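Local atomic coordinates of putative polysaccharide deacetylase (Bdellovibrio bacteriovorus HD100, PDB entry 5JP6), a protein that is probably a zinc-dependent deacetylase of carbohydrate esterase family 4 that acts on peptidoglycan during bacterial predation on prey bacteria. Residues R189-E193 against V194-A198; Q263-F266 against D267-W271. The protein carries 1 engineered substitution. All blocks are in the same frame, centred on the assembly; numbering follows the deposited sequence.

Contact 1 of 2, residues R189-E193 against V194-A198; sequences RALKE and VNAKA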
loop_
_atom_site.group_PDB
_atom_site.type_symbol
_atom_site.label_atom_id
_atom_site.label_comp_id
_atom_site.label_asym_id
_atom_site.label_seq_id
_atom_site.Cartn_x
_atom_site.Cartn_y
_atom_site.Cartn_z
ATOM N N ARG A 189 12.614 -6.111 4.039
ATOM C CA ARG A 189 13.472 -7.276 4.318
ATOM C C ARG A 189 13.393 -8.266 3.173
ATOM O O ARG A 189 14.405 -8.787 2.712
ATOM C CB ARG A 189 13.066 -7.968 5.608
ATOM C CG ARG A 189 13.359 -7.144 6.841
ATOM C CD ARG A 189 13.149 -7.942 8.094
ATOM N NE ARG A 189 11.731 -8.131 8.435
ATOM C CZ ARG A 189 10.989 -7.295 9.164
ATOM N NH1 ARG A 189 11.483 -6.151 9.602
ATOM N NH2 ARG A 189 9.727 -7.597 9.436
ATOM N N ALA A 190 12.183 -8.485 2.696
ATOM C CA ALA A 190 11.975 -9.463 1.613
ATOM C C ALA A 190 12.678 -9.014 0.328
ATOM O O ALA A 190 13.349 -9.800 -0.348
ATOM C CB ALA A 190 10.497 -9.679 1.368
ATOM N N LEU A 191 12.540 -7.742 0.003
ATOM C CA LEU A 191 13.184 -7.197 -1.185
ATOM C C LEU A 191 14.690 -7.287 -1.087
ATOM O O LEU A 191 15.374 -7.689 -2.038
ATOM C CB LEU A 191 12.735 -5.754 -1.424
ATOM C CG LEU A 191 11.268 -5.543 -1.781
ATOM C CD1 LEU A 191 10.899 -4.070 -1.691
ATOM C CD2 LEU A 191 10.934 -6.049 -3.175
ATOM N N LYS A 192 15.216 -6.867 0.055
ATOM C CA LYS A 192 16.650 -6.784 0.233
ATOM C C LYS A 192 17.316 -8.161 0.131
ATOM O O LYS A 192 18.426 -8.286 -0.426
ATOM C CB LYS A 192 17.023 -6.092 1.538
ATOM C CG LYS A 192 18.522 -5.863 1.698
ATOM C CD LYS A 192 18.830 -5.069 2.959
ATOM C CE LYS A 192 20.341 -4.939 3.104
ATOM N NZ LYS A 192 20.789 -4.416 4.424
ATOM N N GLU A 193 16.667 -9.189 0.698
ATOM C CA GLU A 193 17.209 -10.561 0.695
ATOM C C GLU A 193 17.554 -11.059 -0.702
ATOM O O GLU A 193 18.457 -11.909 -0.854
ATOM C CB GLU A 193 16.142 -11.592 1.233
ATOM C CG GLU A 193 15.968 -11.568 2.665
ATOM C CD GLU A 193 14.833 -12.468 3.151
ATOM O OE1 GLU A 193 13.806 -12.866 2.462
ATOM O OE2 GLU A 193 14.962 -12.696 4.310
ATOM N N VAL A 194 16.795 -10.577 -1.692
ATOM C CA VAL A 194 16.948 -11.046 -3.067
ATOM C C VAL A 194 17.427 -9.936 -4.028
ATOM O O VAL A 194 17.359 -10.083 -5.259
ATOM C CB VAL A 194 15.648 -11.721 -3.563
ATOM C CG1 VAL A 194 15.315 -12.926 -2.698
ATOM C CG2 VAL A 194 14.481 -10.723 -3.631
ATOM N N ASN A 195 17.895 -8.823 -3.463
ATOM C CA ASN A 195 18.433 -7.693 -4.255
ATOM C C ASN A 195 17.402 -7.061 -5.166
ATOM O O ASN A 195 17.761 -6.526 -6.187
ATOM C CB ASN A 195 19.666 -8.105 -5.043
ATOM C CG ASN A 195 20.385 -6.942 -5.672
ATOM O OD1 ASN A 195 20.632 -5.933 -5.013
ATOM N ND2 ASN A 195 20.712 -7.056 -6.959
ATOM N N ALA A 196 16.127 -7.110 -4.776
ATOM C CA ALA A 196 15.078 -6.460 -5.541
ATOM C C ALA A 196 14.896 -5.023 -5.094
ATOM O O ALA A 196 14.891 -4.737 -3.892
ATOM C CB ALA A 196 13.750 -7.191 -5.420
ATOM N N LYS A 197 14.708 -4.127 -6.063
ATOM C CA LYS A 197 14.385 -2.731 -5.759
ATOM C C LYS A 197 12.950 -2.504 -6.205
ATOM O O LYS A 197 12.446 -3.196 -7.080
ATOM C CB LYS A 197 15.335 -1.788 -6.493
ATOM C CG LYS A 197 16.796 -2.016 -6.155
ATOM C CD LYS A 197 17.096 -1.740 -4.694
ATOM C CE LYS A 197 18.596 -1.856 -4.404
ATOM N NZ LYS A 197 19.141 -3.238 -4.665
ATOM N N ALA A 198 12.317 -1.495 -5.624
ATOM C CA ALA A 198 10.904 -1.200 -5.877
ATOM C C ALA A 198 10.634 0.292 -5.842
ATOM O O ALA A 198 11.468 1.076 -5.413
ATOM C CB ALA A 198 10.036 -1.917 -4.832
#

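Contact 2 of 2, residues Q263-F266 against D267-W271; sequences QAVF and DVLGW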
loop_
_atom_site.group_PDB
_atom_site.type_symbol
_atom_site.label_atom_id
_atom_site.label_comp_id
_atom_site.label_asym_id
_atom_site.label_seq_id
_atom_site.Cartn_x
_atom_site.Cartn_y
_atom_site.Cartn_z
ATOM N N GLN A 263 5.526 16.890 -0.791
ATOM C CA GLN A 263 6.128 17.699 0.245
ATOM C C GLN A 263 6.435 16.870 1.510
ATOM O O GLN A 263 7.468 17.073 2.142
ATOM C CB GLN A 263 5.224 18.878 0.582
ATOM C CG GLN A 263 5.871 19.868 1.503
ATOM C CD GLN A 263 6.907 20.754 0.808
ATOM O OE1 GLN A 263 6.649 21.337 -0.233
ATOM N NE2 GLN A 263 8.085 20.869 1.411
ATOM N N ALA A 264 5.518 15.972 1.883
ATOM C CA ALA A 264 5.719 15.172 3.103
ATOM C C ALA A 264 6.987 14.326 2.958
ATOM O O ALA A 264 7.784 14.215 3.888
ATOM C CB ALA A 264 4.526 14.306 3.402
ATOM N N VAL A 265 7.146 13.689 1.789
ATOM C CA VAL A 265 8.338 12.876 1.559
ATOM C C VAL A 265 9.603 13.744 1.628
ATOM O O VAL A 265 10.589 13.396 2.292
ATOM C CB VAL A 265 8.263 12.130 0.221
ATOM C CG1 VAL A 265 9.583 11.449 -0.099
ATOM C CG2 VAL A 265 7.111 11.113 0.218
ATOM N N PHE A 266 9.565 14.849 0.918
ATOM C CA PHE A 266 10.682 15.795 0.875
ATOM C C PHE A 266 11.064 16.299 2.264
ATOM O O PHE A 266 12.244 16.389 2.603
ATOM C CB PHE A 266 10.352 16.953 -0.028
ATOM C CG PHE A 266 11.420 18.008 -0.093
ATOM C CD1 PHE A 266 12.551 17.808 -0.840
ATOM C CD2 PHE A 266 11.319 19.165 0.659
ATOM C CE1 PHE A 266 13.543 18.772 -0.899
ATOM C CE2 PHE A 266 12.301 20.117 0.610
ATOM C CZ PHE A 266 13.424 19.903 -0.146
ATOM N N ASP A 267 10.051 16.607 3.074
ATOM C CA ASP A 267 10.305 17.101 4.424
ATOM C C ASP A 267 11.063 16.088 5.290
ATOM O O ASP A 267 11.824 16.501 6.187
ATOM C CB ASP A 267 9.008 17.496 5.096
ATOM C CG ASP A 267 8.395 18.764 4.540
ATOM O OD1 ASP A 267 9.057 19.510 3.769
ATOM O OD2 ASP A 267 7.195 19.002 4.867
ATOM N N VAL A 268 10.863 14.791 5.031
ATOM C CA VAL A 268 11.590 13.751 5.785
ATOM C C VAL A 268 12.987 13.502 5.213
ATOM O O VAL A 268 13.983 13.455 5.957
ATOM C CB VAL A 268 10.795 12.441 5.850
ATOM C CG1 VAL A 268 11.587 11.316 6.527
ATOM C CG2 VAL A 268 9.461 12.655 6.592
ATOM N N LEU A 269 13.066 13.354 3.890
ATOM C CA LEU A 269 14.261 12.837 3.240
ATOM C C LEU A 269 15.205 13.885 2.656
ATOM O O LEU A 269 16.393 13.586 2.467
ATOM C CB LEU A 269 13.870 11.918 2.083
ATOM C CG LEU A 269 13.027 10.703 2.431
ATOM C CD1 LEU A 269 12.667 9.953 1.170
ATOM C CD2 LEU A 269 13.746 9.788 3.417
ATOM N N GLY A 270 14.685 15.079 2.353
ATOM C CA GLY A 270 15.445 16.049 1.612
ATOM C C GLY A 270 15.407 15.826 0.112
ATOM O O GLY A 270 16.072 16.509 -0.663
ATOM N N TRP A 271 14.579 14.877 -0.309
ATOM C CA TRP A 271 14.339 14.618 -1.711
ATOM C C TRP A 271 13.032 13.841 -1.841
ATOM O O TRP A 271 12.499 13.331 -0.866
ATOM C CB TRP A 271 15.491 13.846 -2.335
ATOM C CG TRP A 271 15.836 12.541 -1.651
ATOM C CD1 TRP A 271 16.835 12.328 -0.760
ATOM C CD2 TRP A 271 15.239 11.269 -1.886
ATOM N NE1 TRP A 271 16.900 10.997 -0.387
ATOM C CE2 TRP A 271 15.921 10.316 -1.076
ATOM C CE3 TRP A 271 14.209 10.825 -2.723
ATOM C CZ2 TRP A 271 15.610 8.944 -1.104
ATOM C CZ3 TRP A 271 13.871 9.487 -2.722
ATOM C CH2 TRP A 271 14.559 8.554 -1.905
#

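Contact 1 of 2, residues R189-E193 against V194-A198
With chi1 at -66°, Leu191 sets CG beside its backbone N and anti to its carbonyl carbon, and the methyl fork faces the chain that leaves the helix: CD2 lies 3.8 Å from CB of Ala196, CD1 3.9 Å from CB of Ala198. The second key torsion is phi of Asn195, +63°, which turns the backbone back over the last helical turn. The positive phi makes Asn195 the C-prime residue of a Schellman motif; the evidence is the pair of backbone bonds, from Ala196 N to Leu191 O (2.9 Å) and from Asn195 N to Lys192 O (3.1 Å), the latter donor standing 73° out of the carbonyl plane. Leu191 O is gripped twice, since Val194 N also donates to it at 3.2 Å, from the face opposite to Ala196 N. The Leu191-Ala196 methyl contact is the apolar pairing usual in this motif. Val194 packs back along the helix, its CG2 3.6 Å from Ala190 O. The exposed flank is tied to the loop before the barrel: Asn195 ND2 bonds to Phe146 O and Asp148 OD1, and Glu193 OE1 to Ser140. Leu191 and Ala198 reach Leu173 and Phe175 of strand 170-176. That strand, helix 183-193 and strand 199-202 follow in order, the strands paired in parallel, so the turn lies within a beta-alpha-beta crossover. Leu191 O and Lys192 O do not receive the usual i+4 bonds, because the chain leaves the helix; the N-H groups of the turn replace them, while the Leu191 methyls close its apolar side.

Contact 2 of 2, residues Q263-F266 against D267-W271
Phe266 leans toward the chain that follows, CG anti to its backbone N and beside its carbonyl carbon (chi1 178°). Its CB lies close to Asp267 N; CD2 passes 3.9 Å from Asp267 OD1, whereas the other ortho carbon, CD1, is 3.6 Å from Trp271 N and CE1, nearer the tip, is 3.4 Å from Gly270 O. The ring meets these atoms obliquely. On the backbone, away from the ring, Phe266 CA makes a CA-H...O contact of 3.5 Å with Trp271 O, a buried carbonyl for which the model offers no hydrogen-bond donor. What brings Trp271 back here is the end of helix 251-269: Gly270 leaves helical angles with phi 83°, after its N has closed the last turn on Phe266 O at 2.8 Å. In the NodB-type fold this helix links parallel strands 223-227 and 275-277, and Val265, Leu269 and Trp271 all rest on Ile224 of the former. Val265 CG1 and Leu269 CD1 touch at 3.7 Å, one turn apart, and CD1 also sits over one face of the Trp271 indole, toward its rim. Two residues earlier, on the more exposed flank, Gln263 bends at chi2 so that NE2 donates to Asp267 OD1 (2.9 Å), on the syn side but 30° out of the carboxylate plane. Gln263 OE1 accepts from Lys377 N of the C-terminal tail, and Lys370 makes a cation-pi contact with Trp271.

Overall arrangement
From the N terminus the chain passes through a run of helices before entering the curled parallel sheet of the NodB domain. Contact 1 closes first, at the turn joining helix 183-193 to strand 199-202, and contact 2 follows at the end of helix 251-269, before strand 275-277. They are in series, neither nesting nor crossing; their centres are 23 Å apart and their nearest atoms about 9 Å, without touching. Both mark helix ends returning the chain to the sheet: contact 1 beside strand 170-176, helix 339-354 and the loop around Phe146, contact 2 against strand 223-227, helices 204-209 and 211-219 and the C-terminal tail.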